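PDB 5VM1: xylulokinase from Brucella ovis, which probably phosphorylates D-xylulose to D-xylulose 5-phosphate at the expense of ATP, as a member of the FGGY family of carbohydrate kinases. Local coordinates for residues Glu395-Arg407 with Thr417-Gly429. Numbering follows the deposited sequence.
Sequences EITSLTAVGGGSR and TALNVPIALPEEG
The carbonyl oxygen of L399 is gripped by I423 and A424. It accepts a hydrogen bond from A424 N (3.0 Å from L399 O). I423 CA adds a CA-H...O contact to the same oxygen. One step on, A401 N donates to A424 O at 3.2 Å. T400 and A424 are thus paired in parallel register.

With CG turned anti to the backbone N (chi1 -168°), L399 brings CD2 against L419 CD1 at the helix end, where the two side chains lie roughly at right angles. L399 CB also packs on V421 CG2, 3.9 Å away. Next to this, the methyl of A401 touches I423 CG2. L412, I415 and A416 of helix 409-419 cover A401 and I423. On the other face T400 CG2 touches A424 O and reaches P426 CG at 4.1 Å.

Beyond the strand, G403 O takes bonds from both S406 N and S406 OG, which fixes the turn. Strand 259-263 pairs with the other edge of strand 399-402. The arrangement is a beta-alpha-beta crossover through helix 409-419, in the actin-like ATPase fold of the FGGY C-terminal domain.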
ATOM      1  N   GLU A 395      -6.105 -11.638  15.208  1.00 53.76           N
ATOM      2  CA  GLU A 395      -6.562 -12.934  14.712  1.00 52.30           C
ATOM      3  C   GLU A 395      -7.337 -12.675  13.423  1.00 43.57           C
ATOM      4  O   GLU A 395      -8.291 -11.895  13.414  1.00 43.25           O
ATOM      5  CB  GLU A 395      -7.401 -13.653  15.776  1.00 51.66           C
ATOM      6  CG  GLU A 395      -8.124 -14.947  15.377  1.00 48.66           C
ATOM      7  CD  GLU A 395      -9.198 -15.294  16.406  1.00 60.29           C
ATOM      8  OE1 GLU A 395      -8.825 -15.674  17.536  1.00 63.40           O
ATOM      9  OE2 GLU A 395     -10.411 -15.134  16.122  1.00 60.75           O
ATOM     10  N   ILE A 396      -6.864 -13.241  12.320  1.00 42.41           N
ATOM     11  CA  ILE A 396      -7.501 -13.051  11.019  1.00 44.55           C
ATOM     12  C   ILE A 396      -8.563 -14.137  10.826  1.00 54.91           C
ATOM     13  O   ILE A 396      -8.246 -15.328  10.732  1.00 49.22           O
ATOM     14  CB  ILE A 396      -6.461 -13.060   9.895  1.00 40.50           C
ATOM     15  CG1 ILE A 396      -5.641 -11.768   9.939  1.00 42.07           C
ATOM     16  CG2 ILE A 396      -7.120 -13.227   8.535  1.00 37.42           C
ATOM     17  CD1 ILE A 396      -4.651 -11.617   8.780  1.00 43.51           C
ATOM     18  N   THR A 397      -9.832 -13.735  10.784  1.00 72.38           N
ATOM     19  CA  THR A 397     -10.917 -14.706  10.635  1.00 89.64           C
ATOM     20  C   THR A 397     -11.266 -14.926   9.168  1.00 96.01           C
ATOM     21  O   THR A 397     -11.183 -16.048   8.656  1.00 98.19           O
ATOM     22  CB  THR A 397     -12.167 -14.243  11.391  1.00 97.69           C
ATOM     23  OG1 THR A 397     -12.536 -12.925  10.955  1.00100.50           O
ATOM     24  CG2 THR A 397     -11.915 -14.244  12.890  1.00100.40           C
ATOM     25  N   SER A 398     -11.649 -13.855   8.484  1.00 93.67           N
ATOM     26  CA  SER A 398     -11.955 -13.881   7.067  1.00 87.20           C
ATOM     27  C   SER A 398     -10.952 -13.019   6.312  1.00 68.51           C
ATOM     28  O   SER A 398     -10.551 -11.942   6.773  1.00 66.46           O
ATOM     29  CB  SER A 398     -13.394 -13.411   6.822  1.00 99.53           C
ATOM     30  OG  SER A 398     -13.553 -12.046   7.183  1.00106.91           O
ATOM     31  N   LEU A 399     -10.593 -13.484   5.128  1.00 49.15           N
ATOM     32  CA  LEU A 399      -9.603 -12.861   4.277  1.00 40.02           C
ATOM     33  C   LEU A 399     -10.206 -12.593   2.902  1.00 45.85           C
ATOM     34  O   LEU A 399     -10.938 -13.426   2.365  1.00 46.80           O
ATOM     35  CB  LEU A 399      -8.367 -13.769   4.181  1.00 32.89           C
ATOM     36  CG  LEU A 399      -7.111 -13.176   3.557  1.00 43.67           C
ATOM     37  CD1 LEU A 399      -6.690 -11.863   4.227  1.00 37.22           C
ATOM     38  CD2 LEU A 399      -6.006 -14.191   3.600  1.00 44.49           C
ATOM     39  N   THR A 400      -9.927 -11.411   2.349  1.00 43.97           N
ATOM     40  CA  THR A 400     -10.397 -11.013   1.026  1.00 42.44           C
ATOM     41  C   THR A 400      -9.212 -10.825   0.088  1.00 42.28           C
ATOM     42  O   THR A 400      -8.226 -10.197   0.468  1.00 42.02           O
ATOM     43  CB  THR A 400     -11.181  -9.734   1.140  1.00 43.95           C
ATOM     44  OG1 THR A 400     -12.164  -9.904   2.169  1.00 58.63           O
ATOM     45  CG2 THR A 400     -11.846  -9.403  -0.168  1.00 40.69           C
ATOM     46  N   ALA A 401      -9.305 -11.356  -1.144  1.00 36.44           N
ATOM     47  CA  ALA A 401      -8.168 -11.398  -2.072  1.00 44.41           C
ATOM     48  C   ALA A 401      -8.338 -10.453  -3.260  1.00 47.93           C
ATOM     49  O   ALA A 401      -9.377 -10.467  -3.928  1.00 58.72           O
ATOM     50  CB  ALA A 401      -7.921 -12.815  -2.592  1.00 29.28           C
ATOM     51  N   VAL A 402      -7.299  -9.651  -3.531  1.00 35.54           N
ATOM     52  CA  VAL A 402      -7.243  -8.756  -4.683  1.00 35.76           C
ATOM     53  C   VAL A 402      -5.858  -8.838  -5.311  1.00 35.44           C
ATOM     54  O   VAL A 402      -4.974  -9.541  -4.825  1.00 40.40           O
ATOM     55  CB  VAL A 402      -7.574  -7.294  -4.317  1.00 41.19           C
ATOM     56  CG1 VAL A 402      -8.960  -7.236  -3.698  1.00 47.72           C
ATOM     57  CG2 VAL A 402      -6.472  -6.661  -3.422  1.00 26.99           C
ATOM     58  N   GLY A 403      -5.664  -8.079  -6.385  1.00 38.45           N
ATOM     59  CA  GLY A 403      -4.402  -8.039  -7.091  1.00 30.46           C
ATOM     60  C   GLY A 403      -4.379  -9.029  -8.229  1.00 34.85           C
ATOM     61  O   GLY A 403      -5.231  -9.910  -8.348  1.00 40.64           O
ATOM     62  N   GLY A 404      -3.367  -8.878  -9.087  1.00 43.15           N
ATOM     63  CA  GLY A 404      -3.333  -9.665 -10.314  1.00 47.45           C
ATOM     64  C   GLY A 404      -3.350 -11.161 -10.062  1.00 51.32           C
ATOM     65  O   GLY A 404      -4.122 -11.900 -10.681  1.00 56.01           O
ATOM     66  N   GLY A 405      -2.535 -11.621  -9.114  1.00 48.73           N
ATOM     67  CA  GLY A 405      -2.467 -13.041  -8.825  1.00 43.08           C
ATOM     68  C   GLY A 405      -3.789 -13.609  -8.362  1.00 45.05           C
ATOM     69  O   GLY A 405      -4.020 -14.814  -8.507  1.00 44.57           O
ATOM     70  N   SER A 406      -4.681 -12.764  -7.829  1.00 40.93           N
ATOM     71  CA  SER A 406      -5.966 -13.296  -7.386  1.00 35.08           C
ATOM     72  C   SER A 406      -6.831 -13.749  -8.548  1.00 40.19           C
ATOM     73  O   SER A 406      -7.899 -14.317  -8.311  1.00 47.30           O
ATOM     74  CB  SER A 406      -6.725 -12.263  -6.548  1.00 39.63           C
ATOM     75  OG  SER A 406      -7.266 -11.215  -7.344  1.00 49.73           O
ATOM     76  N   ARG A 407      -6.400 -13.525  -9.787  1.00 40.57           N
ATOM     77  CA  ARG A 407      -7.089 -14.078 -10.946  1.00 42.75           C
ATOM     78  C   ARG A 407      -6.800 -15.555 -11.160  1.00 44.38           C
ATOM     79  O   ARG A 407      -7.416 -16.161 -12.036  1.00 39.18           O
ATOM     80  CB  ARG A 407      -6.725 -13.285 -12.200  1.00 44.81           C
ATOM     81  CG  ARG A 407      -7.515 -12.000 -12.303  1.00 60.87           C
ATOM     82  CD  ARG A 407      -6.983 -11.104 -13.380  1.00 76.80           C
ATOM     83  NE  ARG A 407      -7.744  -9.865 -13.462  1.00 92.09           N
ATOM     84  CZ  ARG A 407      -7.189  -8.672 -13.662  1.00108.72           C
ATOM     85  NH1 ARG A 407      -5.869  -8.567 -13.784  1.00111.34           N
ATOM     86  NH2 ARG A 407      -7.947  -7.582 -13.728  1.00115.07           N
ATOM     87  N   THR A 417      -6.066 -23.068   1.620  1.00 39.31           N
ATOM     88  CA  THR A 417      -5.710 -24.299   2.296  1.00 44.79           C
ATOM     89  C   THR A 417      -4.463 -24.132   3.162  1.00 49.72           C
ATOM     90  O   THR A 417      -4.346 -24.772   4.221  1.00 35.66           O
ATOM     91  CB  THR A 417      -5.576 -25.412   1.261  1.00 42.34           C
ATOM     92  OG1 THR A 417      -6.840 -25.541   0.583  1.00 41.04           O
ATOM     93  CG2 THR A 417      -5.154 -26.752   1.910  1.00 37.97           C
ATOM     94  N   ALA A 418      -3.551 -23.240   2.770  1.00 33.23           N
ATOM     95  CA  ALA A 418      -2.370 -23.021   3.586  1.00 31.64           C
ATOM     96  C   ALA A 418      -2.722 -22.314   4.896  1.00 42.14           C
ATOM     97  O   ALA A 418      -2.119 -22.598   5.935  1.00 42.09           O
ATOM     98  CB  ALA A 418      -1.315 -22.249   2.792  1.00 42.18           C
ATOM     99  N   LEU A 419      -3.694 -21.388   4.866  1.00 46.04           N
ATOM    100  CA  LEU A 419      -4.118 -20.633   6.046  1.00 40.74           C
ATOM    101  C   LEU A 419      -5.258 -21.284   6.803  1.00 45.52           C
ATOM    102  O   LEU A 419      -5.459 -20.973   7.980  1.00 52.89           O
ATOM    103  CB  LEU A 419      -4.598 -19.234   5.645  1.00 31.67           C
ATOM    104  CG  LEU A 419      -3.682 -18.396   4.755  1.00 36.49           C
ATOM    105  CD1 LEU A 419      -4.362 -17.104   4.438  1.00 38.33           C
ATOM    106  CD2 LEU A 419      -2.321 -18.123   5.395  1.00 34.19           C
ATOM    107  N   ASN A 420      -5.987 -22.186   6.155  1.00 47.54           N
ATOM    108  CA  ASN A 420      -7.262 -22.694   6.655  1.00 48.42           C
ATOM    109  C   ASN A 420      -8.212 -21.550   7.020  1.00 50.46           C
ATOM    110  O   ASN A 420      -8.862 -21.571   8.069  1.00 48.78           O
ATOM    111  CB  ASN A 420      -7.084 -23.632   7.845  1.00 40.84           C
ATOM    112  CG  ASN A 420      -8.267 -24.563   8.014  1.00 49.17           C
ATOM    113  OD1 ASN A 420      -9.048 -24.759   7.074  1.00 54.94           O
ATOM    114  ND2 ASN A 420      -8.437 -25.106   9.215  1.00 45.81           N
ATOM    115  N   VAL A 421      -8.281 -20.533   6.157  1.00 53.23           N
ATOM    116  CA  VAL A 421      -9.349 -19.527   6.194  1.00 50.73           C
ATOM    117  C   VAL A 421      -9.993 -19.464   4.811  1.00 51.12           C
ATOM    118  O   VAL A 421      -9.309 -19.669   3.797  1.00 52.51           O
ATOM    119  CB  VAL A 421      -8.856 -18.130   6.629  1.00 41.95           C
ATOM    120  CG1 VAL A 421      -7.956 -18.201   7.846  1.00 36.46           C
ATOM    121  CG2 VAL A 421      -8.158 -17.416   5.502  1.00 38.63           C
ATOM    122  N   PRO A 422     -11.308 -19.281   4.727  1.00 51.60           N
ATOM    123  CA  PRO A 422     -11.945 -18.978   3.431  1.00 49.65           C
ATOM    124  C   PRO A 422     -11.475 -17.646   2.862  1.00 38.07           C
ATOM    125  O   PRO A 422     -11.190 -16.707   3.601  1.00 47.33           O
ATOM    126  CB  PRO A 422     -13.440 -18.927   3.775  1.00 48.93           C
ATOM    127  CG  PRO A 422     -13.467 -18.619   5.236  1.00 45.21           C
ATOM    128  CD  PRO A 422     -12.281 -19.340   5.826  1.00 45.76           C
ATOM    129  N   ILE A 423     -11.435 -17.553   1.534  1.00 41.80           N
ATOM    130  CA  ILE A 423     -11.025 -16.329   0.833  1.00 44.15           C
ATOM    131  C   ILE A 423     -12.187 -15.842  -0.023  1.00 46.75           C
ATOM    132  O   ILE A 423     -12.635 -16.556  -0.933  1.00 45.96           O
ATOM    133  CB  ILE A 423      -9.792 -16.544  -0.064  1.00 36.09           C
ATOM    134  CG1 ILE A 423      -8.634 -17.171   0.703  1.00 32.37           C
ATOM    135  CG2 ILE A 423      -9.380 -15.228  -0.689  1.00 31.85           C
ATOM    136  CD1 ILE A 423      -7.341 -17.079  -0.073  1.00 38.46           C
ATOM    137  N   ALA A 424     -12.598 -14.592   0.195  1.00 45.81           N
ATOM    138  CA  ALA A 424     -13.687 -13.978  -0.556  1.00 43.15           C
ATOM    139  C   ALA A 424     -13.138 -13.249  -1.774  1.00 42.64           C
ATOM    140  O   ALA A 424     -12.240 -12.412  -1.661  1.00 52.65           O
ATOM    141  CB  ALA A 424     -14.468 -13.002   0.321  1.00 38.80           C
ATOM    142  N   LEU A 425     -13.683 -13.573  -2.932  1.00 39.36           N
ATOM    143  CA  LEU A 425     -13.307 -12.948  -4.182  1.00 47.72           C
ATOM    144  C   LEU A 425     -14.390 -11.944  -4.574  1.00 55.62           C
ATOM    145  O   LEU A 425     -15.569 -12.325  -4.692  1.00 54.21           O
ATOM    146  CB  LEU A 425     -13.135 -14.025  -5.247  1.00 47.05           C
ATOM    147  CG  LEU A 425     -12.458 -13.629  -6.540  1.00 46.30           C
ATOM    148  CD1 LEU A 425     -11.145 -12.925  -6.232  1.00 34.81           C
ATOM    149  CD2 LEU A 425     -12.229 -14.895  -7.320  1.00 51.14           C
ATOM    150  N   PRO A 426     -14.072 -10.662  -4.711  1.00 48.32           N
ATOM    151  CA  PRO A 426     -15.117  -9.659  -4.935  1.00 48.09           C
ATOM    152  C   PRO A 426     -15.769  -9.746  -6.304  1.00 57.85           C
ATOM    153  O   PRO A 426     -15.227 -10.300  -7.265  1.00 68.81           O
ATOM    154  CB  PRO A 426     -14.369  -8.330  -4.786  1.00 35.96           C
ATOM    155  CG  PRO A 426     -13.184  -8.653  -4.016  1.00 34.11           C
ATOM    156  CD  PRO A 426     -12.793 -10.046  -4.357  1.00 47.39           C
ATOM    157  N   GLU A 427     -16.963  -9.157  -6.378  1.00 58.58           N
ATOM    158  CA  GLU A 427     -17.571  -8.895  -7.669  1.00 58.96           C
ATOM    159  C   GLU A 427     -16.635  -7.981  -8.462  1.00 55.98           C
ATOM    160  O   GLU A 427     -15.662  -7.424  -7.933  1.00 45.50           O
ATOM    161  CB  GLU A 427     -18.968  -8.279  -7.502  1.00 45.06           C
ATOM    162  N   GLU A 428     -16.862  -7.914  -9.766  1.00 51.90           N
ATOM    163  CA  GLU A 428     -16.030  -7.056 -10.588  1.00 56.78           C
ATOM    164  C   GLU A 428     -16.318  -5.581 -10.309  1.00 59.05           C
ATOM    165  O   GLU A 428     -17.464  -5.178 -10.078  1.00 53.96           O
ATOM    166  CB  GLU A 428     -16.220  -7.376 -12.068  1.00 72.92           C
ATOM    167  CG  GLU A 428     -17.615  -7.819 -12.461  1.00 81.78           C
ATOM    168  CD  GLU A 428     -17.577  -8.688 -13.703  1.00 86.93           C
ATOM    169  OE1 GLU A 428     -18.658  -9.034 -14.237  1.00 93.93           O
ATOM    170  OE2 GLU A 428     -16.450  -9.023 -14.138  1.00 80.96           O
ATOM    171  N   GLY A 429     -15.256  -4.791 -10.266  1.00 57.56           N
ATOM    172  CA  GLY A 429     -15.382  -3.365 -10.060  1.00 57.52           C
ATOM    173  C   GLY A 429     -14.052  -2.812  -9.593  1.00 58.55           C
ATOM    174  O   GLY A 429     -13.060  -3.521  -9.526  1.00 59.29           O
TER